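Local coordinates for lipoprotein LPPX (PDB 2BYO), which might carry phthiocerol dimycocerosates from the cell membrane to the outer membrane of Mycobacterium tuberculosis, holding lipid in a large hydrophobic cavity, at residues G149-P152 with A153-K157; V62-A66 with N67-A71; T136-D140 with G141-T145. One frame throughout, in Å; residues are numbered along the deposited sequence.

How the interactions relate
All three contacts reach the one antiparallel sheet that curves into the U-shaped half-barrel of this lipid carrier. Along the chain interaction 2 comes first, then interaction 3, then interaction 1. Interactions 3 and 1 sit at the two ends of strand 142-151: the turn that pairs it with strand 129-139, one of the two outermost strands, and the exit into helix 153-159; the centres of interactions 3 and 1 lie about 25 Å apart. Interaction 2 closes the hairpin of strands 57-65 and 70-77 elsewhere in the sheet, its centre about 26 Å from that of interaction 1 and on the opposite side of the chain's centre. Interactions 1 and 2 both hold residues that line lipid-binding pockets, whereas interaction 3 turns the chain at the periphery.

Interaction 1: G149-P152 with A153-K157; sequences GTIP and ASSVK
Ile151 ends the strand with its CG2 branch pressed against the first turn of the helix that follows. That methyl lies anti to the backbone N, with CG1 anti to the carbonyl carbon (chi1 -61°), and this rotation sets Ile151 CG2 3.5 Å from Ser155 CB, tighter than usual for two carbons. Ile151 CG2 also meets Val156 CG2 at 3.8 Å, the two side chains meeting at a slant. Val156 holds CG1 anti to its own backbone N (chi1 179°), which turns Val156 CG2 back to the strand end, 3.5 Å from Ile151 O. Between them Pro152 occupies the N-cap position and turns its carbonyl into the helix. Pro152 O accepts from Val156 N at 3.0 Å, with an N-H...O angle of 155°; a second bond, from Ser155 N, is weak. Beyond the segments, Val156 packs on Ala163 and Leu188, while Ile151 touches Gln123 and the bound docosahexaenoic acid. One carbonyl thus starts the helical bonding, and the apolar branches beside it join the helix to the strand end: Ile151 serves both this junction and the wall of the lipid cavity.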
loop_
_atom_site.group_PDB
_atom_site.type_symbol
_atom_site.label_atom_id
_atom_site.label_comp_id
_atom_site.label_asym_id
_atom_site.label_seq_id
_atom_site.Cartn_x
_atom_site.Cartn_y
_atom_site.Cartn_z
ATOM N N GLY A 149 14.656 1.644 -4.763
ATOM C CA GLY A 149 14.765 0.749 -5.911
ATOM C C GLY A 149 13.920 1.287 -7.036
ATOM O O GLY A 149 13.170 2.242 -6.841
ATOM N N THR A 150 14.043 0.676 -8.208
ATOM C CA THR A 150 13.296 1.095 -9.375
ATOM C C THR A 150 12.369 -0.051 -9.802
ATOM O O THR A 150 12.806 -1.189 -9.949
ATOM C CB THR A 150 14.263 1.530 -10.481
ATOM O OG1 THR A 150 14.909 2.742 -10.065
ATOM C CG2 THR A 150 13.546 1.760 -11.816
ATOM N N ILE A 151 11.086 0.267 -9.957
ATOM C CA ILE A 151 10.054 -0.724 -10.257
ATOM C C ILE A 151 9.706 -0.649 -11.745
ATOM O O ILE A 151 9.451 0.432 -12.263
ATOM C CB ILE A 151 8.798 -0.487 -9.368
ATOM C CG1 ILE A 151 9.188 -0.620 -7.888
ATOM C CG2 ILE A 151 7.679 -1.470 -9.713
ATOM C CD1 ILE A 151 8.028 -0.492 -6.912
ATOM N N PRO A 152 9.702 -1.801 -12.440
ATOM C CA PRO A 152 9.428 -1.793 -13.874
ATOM C C PRO A 152 7.997 -1.370 -14.178
ATOM O O PRO A 152 7.098 -1.628 -13.379
ATOM C CB PRO A 152 9.657 -3.246 -14.293
ATOM C CG PRO A 152 9.557 -4.045 -13.060
ATOM C CD PRO A 152 9.909 -3.162 -11.914
ATOM N N ALA A 153 7.804 -0.716 -15.318
ATOM C CA ALA A 153 6.498 -0.175 -15.705
ATOM C C ALA A 153 5.365 -1.188 -15.522
ATOM O O ALA A 153 4.292 -0.838 -15.040
ATOM C CB ALA A 153 6.534 0.308 -17.140
ATOM N N SER A 154 5.624 -2.441 -15.889
ATOM C CA SER A 154 4.622 -3.502 -15.823
ATOM C C SER A 154 4.068 -3.661 -14.413
ATOM O O SER A 154 2.873 -3.889 -14.236
ATOM C CB SER A 154 5.204 -4.831 -16.324
ATOM O OG SER A 154 6.267 -5.272 -15.500
ATOM N N SER A 155 4.933 -3.530 -13.411
ATOM C CA SER A 155 4.488 -3.545 -12.026
ATOM C C SER A 155 3.862 -2.221 -11.609
ATOM O O SER A 155 2.931 -2.207 -10.806
ATOM C CB SER A 155 5.632 -3.901 -11.084
ATOM O OG SER A 155 5.944 -5.273 -11.213
ATOM N N VAL A 156 4.371 -1.115 -12.142
ATOM C CA VAL A 156 3.829 0.196 -11.796
ATOM C C VAL A 156 2.375 0.293 -12.282
ATOM O O VAL A 156 1.526 0.828 -11.571
ATOM C CB VAL A 156 4.705 1.356 -12.340
ATOM C CG1 VAL A 156 4.101 2.707 -11.987
ATOM C CG2 VAL A 156 6.122 1.280 -11.770
ATOM N N LYS A 157 2.090 -0.263 -13.461
ATOM C CA LYS A 157 0.730 -0.285 -14.024
ATOM C C LYS A 157 -0.308 -0.978 -13.145
ATOM O O LYS A 157 -1.495 -0.663 -13.221
ATOM C CB LYS A 157 0.718 -0.946 -15.406
ATOM C CG LYS A 157 1.314 -0.100 -16.496
ATOM C CD LYS A 157 1.304 -0.847 -17.815
ATOM C CE LYS A 157 2.250 -0.224 -18.813
ATOM N NZ LYS A 157 2.330 -1.046 -20.047
#

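Interaction 2: V62-A66 with N67-A71; sequences VDVRA and NPLAA
Val62 CG1 meets Ala71 CB at 3.5 Å, the tightest apolar touch in this hairpin, and Val64 continues the same face toward the turn. With CG1 anti to the backbone N (chi1 180°), Val64 lays CG1 across Leu69 CD1 at 4.1 Å, while its CG2 faces Ala71 CB more loosely. Val64 and Leu69 also border bound alpha-linolenic acid, so this side of the hairpin belongs to the lipid cavity. Outward from it runs the backbone ladder: Arg65 and Ala70 form a hydrogen-bonded pair, with Arg65 N to Ala70 O at 2.8 Å and Ala70 N to Arg65 O at 3.0 Å. On the other face the Arg65 chain bends at chi3 (66°) and folds back over the turn. Arg65 NE and Arg65 NH2 both donate to Pro68 O, each at 3.1 Å, with that oxygen in the guanidinium plane, and Arg65 NH2 also lies 3.4 Å from Ala70 CB. NH1 is held by a salt bridge to Asp207. Two bonds to one carbonyl fix the guanidinium's rotation. At the far polar edge Asp63, with His42, binds zinc. The whole is a beta hairpin of the U-shaped half-barrel, strands 57-65 and 70-77 joined through a cis-proline connection, one face on lipid and the other carrying Arg65.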
loop_
_atom_site.group_PDB
_atom_site.type_symbol
_atom_site.label_atom_id
_atom_site.label_comp_id
_atom_site.label_asym_id
_atom_site.label_seq_id
_atom_site.Cartn_x
_atom_site.Cartn_y
_atom_site.Cartn_z
ATOM N N VAL A 62 -7.321 3.084 7.340
ATOM C CA VAL A 62 -8.169 1.910 7.186
ATOM C C VAL A 62 -7.690 0.749 8.066
ATOM O O VAL A 62 -6.511 0.417 8.081
ATOM C CB VAL A 62 -8.208 1.480 5.692
ATOM C CG1 VAL A 62 -9.142 0.299 5.471
ATOM C CG2 VAL A 62 -8.674 2.648 4.822
ATOM N N ASP A 63 -8.619 0.140 8.789
ATOM C CA ASP A 63 -8.360 -1.107 9.500
ATOM C C ASP A 63 -8.639 -2.269 8.562
ATOM O O ASP A 63 -9.668 -2.283 7.898
ATOM C CB ASP A 63 -9.254 -1.221 10.729
ATOM C CG ASP A 63 -8.821 -0.309 11.848
ATOM O OD1 ASP A 63 -7.649 0.122 11.878
ATOM O OD2 ASP A 63 -9.653 -0.020 12.720
ATOM N N VAL A 64 -7.715 -3.231 8.512
ATOM C CA VAL A 64 -7.794 -4.339 7.571
ATOM C C VAL A 64 -7.743 -5.659 8.320
ATOM O O VAL A 64 -6.881 -5.864 9.180
ATOM C CB VAL A 64 -6.634 -4.309 6.546
ATOM C CG1 VAL A 64 -6.741 -5.491 5.575
ATOM C CG2 VAL A 64 -6.628 -2.998 5.774
ATOM N N ARG A 65 -8.680 -6.544 7.994
ATOM C CA ARG A 65 -8.607 -7.945 8.384
ATOM C C ARG A 65 -8.258 -8.761 7.142
ATOM O O ARG A 65 -8.899 -8.615 6.101
ATOM C CB ARG A 65 -9.931 -8.425 8.970
ATOM C CG ARG A 65 -9.885 -9.847 9.501
ATOM C CD ARG A 65 -11.287 -10.327 9.830
ATOM N NE ARG A 65 -12.099 -10.432 8.618
ATOM C CZ ARG A 65 -13.427 -10.377 8.586
ATOM N NH1 ARG A 65 -14.128 -10.212 9.708
ATOM N NH2 ARG A 65 -14.063 -10.483 7.421
ATOM N N ALA A 66 -7.254 -9.628 7.267
ATOM C CA ALA A 66 -6.671 -10.305 6.100
ATOM C C ALA A 66 -7.562 -11.398 5.521
ATOM O O ALA A 66 -7.660 -11.522 4.307
ATOM C CB ALA A 66 -5.286 -10.874 6.436
ATOM N N ASN A 67 -8.199 -12.186 6.384
ATOM C CA ASN A 67 -9.026 -13.307 5.930
ATOM C C ASN A 67 -10.284 -13.538 6.760
ATOM O O ASN A 67 -10.191 -13.750 7.967
ATOM C CB ASN A 67 -8.197 -14.593 5.894
ATOM C CG ASN A 67 -7.953 -15.076 4.481
ATOM O OD1 ASN A 67 -8.848 -15.656 3.850
ATOM N ND2 ASN A 67 -6.744 -14.834 3.970
ATOM N N PRO A 68 -11.471 -13.471 6.120
ATOM C CA PRO A 68 -11.691 -13.031 4.740
ATOM C C PRO A 68 -11.313 -11.560 4.620
ATOM O O PRO A 68 -11.563 -10.805 5.549
ATOM C CB PRO A 68 -13.201 -13.205 4.540
ATOM C CG PRO A 68 -13.644 -14.105 5.620
ATOM C CD PRO A 68 -12.732 -13.841 6.776
ATOM N N LEU A 69 -10.704 -11.165 3.505
ATOM C CA LEU A 69 -10.300 -9.776 3.312
ATOM C C LEU A 69 -11.471 -8.826 3.569
ATOM O O LEU A 69 -12.527 -8.938 2.946
ATOM C CB LEU A 69 -9.750 -9.543 1.904
ATOM C CG LEU A 69 -9.206 -8.128 1.644
ATOM C CD1 LEU A 69 -7.978 -7.855 2.490
ATOM C CD2 LEU A 69 -8.881 -7.936 0.175
ATOM N N ALA A 70 -11.273 -7.903 4.501
ATOM C CA ALA A 70 -12.293 -6.932 4.857
ATOM C C ALA A 70 -11.616 -5.688 5.430
ATOM O O ALA A 70 -10.549 -5.779 6.049
ATOM C CB ALA A 70 -13.277 -7.528 5.846
ATOM N N ALA A 71 -12.221 -4.528 5.193
ATOM C CA ALA A 71 -11.617 -3.260 5.603
ATOM C C ALA A 71 -12.687 -2.243 5.948
ATOM O O ALA A 71 -13.769 -2.238 5.356
ATOM C CB ALA A 71 -10.722 -2.729 4.522
#

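Interaction 3: T136-D140 with G141-T145; sequences TEVID and GISTT
Strands 136-139 and 142-145 run antiparallel with their axes at 141° and join through a type I' turn from Ile139 to Ile142, in which Asp140 and Gly141 both take positive phi. Ile139 and Ile142 close the turn as a hydrogen-bonded pair, Ile139 N to Ile142 O at 2.8 Å and Ile142 N to Ile139 O at 2.9 Å. The next such pair, Glu137 with Thr144, carries an extra hydrogen bond. Thr144 OG1 sits between its backbone N and carbonyl carbon (chi1 68°), a rotation that swings the hydroxyl across to donate to Glu137 O at 2.7 Å. Thr144 N reaches Glu137 O at 2.9 Å, from the opposite face of its plane. Ile139 stretches its CD1 to 4.1 Å from Thr144 OG1, the two side chains crossing at about a right angle, and both pack on Trp172 and Val182. The Glu137 carboxylate hydrogen-bonds through OE1 to Trp172 NE1 on strand 167-174. On the other face Val138 CG1, anti to the backbone N, leans over the neighbouring strand, 3.6 Å from Ile142 O, and Thr136 OG1 hydrogen-bonds to Gln175 NE2. Gripped by an amide and a hydroxyl of one residue, the Glu137 carbonyl ties Thr144 to the edge strand through side chain as well as backbone.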
loop_
_atom_site.group_PDB
_atom_site.type_symbol
_atom_site.label_atom_id
_atom_site.label_comp_id
_atom_site.label_asym_id
_atom_site.label_seq_id
_atom_site.Cartn_x
_atom_site.Cartn_y
_atom_site.Cartn_z
ATOM N N THR A 136 19.373 4.199 7.987
ATOM C CA THR A 136 18.348 4.048 9.003
ATOM C C THR A 136 17.554 5.344 9.137
ATOM O O THR A 136 18.121 6.431 9.134
ATOM C CB THR A 136 18.971 3.650 10.345
ATOM O OG1 THR A 136 19.572 2.354 10.226
ATOM C CG2 THR A 136 17.929 3.604 11.452
ATOM N N GLU A 137 16.234 5.202 9.207
ATOM C CA GLU A 137 15.308 6.302 9.438
ATOM C C GLU A 137 14.240 5.860 10.453
ATOM O O GLU A 137 13.755 4.720 10.403
ATOM C CB GLU A 137 14.649 6.704 8.118
ATOM C CG GLU A 137 13.696 7.894 8.218
ATOM C CD GLU A 137 13.083 8.275 6.878
ATOM O OE1 GLU A 137 13.782 8.168 5.848
ATOM O OE2 GLU A 137 11.899 8.692 6.861
ATOM N N VAL A 138 13.907 6.753 11.385
ATOM C CA VAL A 138 12.902 6.483 12.405
ATOM C C VAL A 138 11.546 6.969 11.900
ATOM O O VAL A 138 11.409 8.114 11.472
ATOM C CB VAL A 138 13.247 7.145 13.759
ATOM C CG1 VAL A 138 12.206 6.779 14.822
ATOM C CG2 VAL A 138 14.639 6.711 14.224
ATOM N N ILE A 139 10.565 6.071 11.912
ATOM C CA ILE A 139 9.189 6.392 11.540
ATOM C C ILE A 139 8.288 5.915 12.662
ATOM O O ILE A 139 8.311 4.728 13.003
ATOM C CB ILE A 139 8.761 5.685 10.236
ATOM C CG1 ILE A 139 9.582 6.199 9.055
ATOM C CG2 ILE A 139 7.277 5.902 9.973
ATOM C CD1 ILE A 139 9.432 5.358 7.825
ATOM N N ASP A 140 7.497 6.829 13.232
ATOM C CA ASP A 140 6.576 6.500 14.331
ATOM C C ASP A 140 7.305 5.802 15.478
ATOM O O ASP A 140 6.812 4.826 16.044
ATOM C CB ASP A 140 5.434 5.598 13.831
ATOM C CG ASP A 140 4.533 6.285 12.831
ATOM O OD1 ASP A 140 4.321 7.511 12.963
ATOM O OD2 ASP A 140 4.020 5.587 11.926
ATOM N N GLY A 141 8.493 6.283 15.808
ATOM C CA GLY A 141 9.263 5.689 16.900
ATOM C C GLY A 141 9.939 4.360 16.589
ATOM O O GLY A 141 10.583 3.791 17.466
ATOM N N ILE A 142 9.820 3.878 15.345
ATOM C CA ILE A 142 10.442 2.617 14.920
ATOM C C ILE A 142 11.649 2.901 14.023
ATOM O O ILE A 142 11.546 3.677 13.060
ATOM C CB ILE A 142 9.430 1.726 14.149
ATOM C CG1 ILE A 142 8.190 1.449 15.006
ATOM C CG2 ILE A 142 10.056 0.379 13.727
ATOM C CD1 ILE A 142 6.975 1.042 14.162
ATOM N N SER A 143 12.789 2.285 14.360
ATOM C CA SER A 143 13.982 2.312 13.520
ATOM C C SER A 143 13.799 1.378 12.326
ATOM O O SER A 143 13.512 0.181 12.492
ATOM C CB SER A 143 15.220 1.884 14.305
ATOM O OG SER A 143 15.463 2.762 15.393
ATOM N N THR A 144 13.968 1.928 11.129
ATOM C CA THR A 144 13.726 1.184 9.904
ATOM C C THR A 144 14.896 1.307 8.948
ATOM O O THR A 144 15.603 2.297 8.956
ATOM C CB THR A 144 12.459 1.664 9.151
ATOM O OG1 THR A 144 12.659 2.980 8.639
ATOM C CG2 THR A 144 11.228 1.645 10.031
ATOM N N THR A 145 15.085 0.275 8.134
ATOM C CA THR A 145 16.053 0.285 7.052
ATOM C C THR A 145 15.344 0.848 5.834
ATOM O O THR A 145 14.296 0.327 5.426
ATOM C CB THR A 145 16.517 -1.148 6.750
ATOM O OG1 THR A 145 17.076 -1.742 7.933
ATOM C CG2 THR A 145 17.529 -1.164 5.642
#